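Local coordinates for protein putative PTS system, cellobiose-specific IIA component (Streptococcus mutans, PDB 3L8R) that probably takes part in cellobiose uptake as the IIA component of a sugar phosphotransferase system, relaying a phosphoryl group as a trimer, at residues N33-A37 and E66-A70. Numbering follows the deposited sequence.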
loop_
_atom_site.group_PDB
_atom_site.type_symbol
_atom_site.label_atom_id
_atom_site.label_comp_id
_atom_site.label_asym_id
_atom_site.label_seq_id
_atom_site.Cartn_x
_atom_site.Cartn_y
_atom_site.Cartn_z
ATOM N N ASN A 33 -1.237 12.067 -11.091
ATOM C CA ASN A 33 -0.354 11.222 -11.875
ATOM C C ASN A 33 -0.331 9.787 -11.413
ATOM O O ASN A 33 -0.217 8.868 -12.225
ATOM C CB ASN A 33 1.052 11.797 -11.938
ATOM C CG ASN A 33 1.113 13.055 -12.788
ATOM O OD1 ASN A 33 0.534 13.108 -13.878
ATOM N ND2 ASN A 33 1.827 14.071 -12.300
ATOM N N SER A 34 -0.490 9.555 -10.124
ATOM C CA SER A 34 -0.496 8.159 -9.728
ATOM C C SER A 34 -1.849 7.532 -10.019
ATOM O O SER A 34 -1.902 6.367 -10.432
ATOM C CB SER A 34 0.058 7.925 -8.306
ATOM O OG SER A 34 -0.955 8.005 -7.290
ATOM N N GLY A 35 -2.920 8.331 -9.918
ATOM C CA GLY A 35 -4.281 7.886 -10.304
ATOM C C GLY A 35 -4.265 7.414 -11.758
ATOM O O GLY A 35 -4.746 6.332 -12.104
ATOM N N ASN A 36 -3.671 8.215 -12.627
ATOM C CA ASN A 36 -3.553 7.847 -14.015
ATOM C C ASN A 36 -2.739 6.570 -14.177
ATOM O O ASN A 36 -3.133 5.658 -14.930
ATOM C CB ASN A 36 -2.902 8.966 -14.797
ATOM C CG ASN A 36 -3.021 8.766 -16.295
ATOM O OD1 ASN A 36 -2.138 9.150 -17.058
ATOM N ND2 ASN A 36 -4.117 8.181 -16.725
ATOM N N ALA A 37 -1.614 6.483 -13.457
ATOM C CA ALA A 37 -0.751 5.306 -13.591
ATOM C C ALA A 37 -1.516 4.120 -13.092
ATOM O O ALA A 37 -1.421 3.041 -13.672
ATOM C CB ALA A 37 0.587 5.477 -12.837
ATOM N N GLU A 66 4.216 7.451 -16.152
ATOM C CA GLU A 66 3.397 8.329 -15.329
ATOM C C GLU A 66 3.752 8.286 -13.845
ATOM O O GLU A 66 3.889 9.345 -13.183
ATOM C CB GLU A 66 1.926 8.020 -15.535
ATOM C CG GLU A 66 1.583 7.926 -16.980
ATOM C CD GLU A 66 2.007 9.166 -17.783
ATOM O OE1 GLU A 66 2.299 10.258 -17.224
ATOM O OE2 GLU A 66 2.026 9.029 -19.006
ATOM N N LEU A 67 3.911 7.068 -13.330
ATOM C CA LEU A 67 4.274 6.897 -11.936
ATOM C C LEU A 67 5.513 7.700 -11.621
ATOM O O LEU A 67 5.543 8.399 -10.618
ATOM C CB LEU A 67 4.489 5.432 -11.580
ATOM C CG LEU A 67 3.471 4.712 -10.708
ATOM C CD1 LEU A 67 4.230 3.592 -10.008
ATOM C CD2 LEU A 67 2.815 5.659 -9.678
ATOM N N LEU A 68 6.513 7.625 -12.483
ATOM C CA LEU A 68 7.745 8.392 -12.288
ATOM C C LEU A 68 7.532 9.865 -11.973
ATOM O O LEU A 68 8.255 10.435 -11.133
ATOM C CB LEU A 68 8.670 8.273 -13.501
ATOM C CG LEU A 68 10.128 8.290 -13.054
ATOM C CD1 LEU A 68 10.634 6.813 -12.998
ATOM C CD2 LEU A 68 11.038 9.241 -13.936
ATOM N N LYS A 69 6.527 10.475 -12.606
ATOM C CA LYS A 69 6.257 11.891 -12.328
ATOM C C LYS A 69 5.836 12.046 -10.884
ATOM O O LYS A 69 6.256 13.028 -10.203
ATOM C CB LYS A 69 5.202 12.484 -13.250
ATOM C CG LYS A 69 5.518 12.386 -14.737
ATOM C CD LYS A 69 4.268 12.681 -15.553
ATOM C CE LYS A 69 4.597 12.697 -17.077
ATOM N NZ LYS A 69 3.372 13.041 -17.860
ATOM N N ALA A 70 5.043 11.071 -10.416
ATOM C CA ALA A 70 4.565 11.043 -9.031
ATOM C C ALA A 70 5.700 10.757 -8.067
ATOM O O ALA A 70 5.853 11.486 -7.067
ATOM C CB ALA A 70 3.395 10.076 -8.857
#
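Asn33 and Lys69 both carry CG opposite their carbonyl carbons (chi1 -70° and -57°), and this brings the Asn33 amide against the lysine chain, the two side chains crossing at about a right angle. Asn33 ND2 lies 3.8 Å from Lys69 CB, while Asn33 OD1 lies 4.1 Å from Lys69 CD. Beyond CG the lysine is extended and reaches back one turn, where NZ meets Glu66 OE1 at 3.0 Å on the syn side of the carboxylate; the bend of Glu66 at chi2 turns the acid toward this partner. This salt bridge lies within one helix, and toward the other helix its two residues offer mainly hydrocarbon: Glu66 CG lies 3.9 Å from Asn36 OD1, and its CB packs on the Ala37 methyl. Deeper in, Ala37 CB sits 3.7 Å from Leu67 CG, and Leu67 CD2 touches Ser34 CB at 3.8 Å. Ala70 CB closes this layer against Ser34. Ser34 OG is hydrogen-bonded to His99 ND1, and on the same helix 91-118 Ala37 and Leu67 meet Thr103, Leu67 and Ala70 Leu100. The axes of segments 33-37 and 66-70 come within 7.9 Å at 155°, consistent with the small side chains of Ser34, Ala37 and Ala70. The segments belong to helices 20-49 and 53-82, packed nearly antiparallel in the three-helix bundle of lactose/cellobiose-type IIA subunits, here near the predicted phosphohistidine, His95, and predicted magnesium ligand, Asp98.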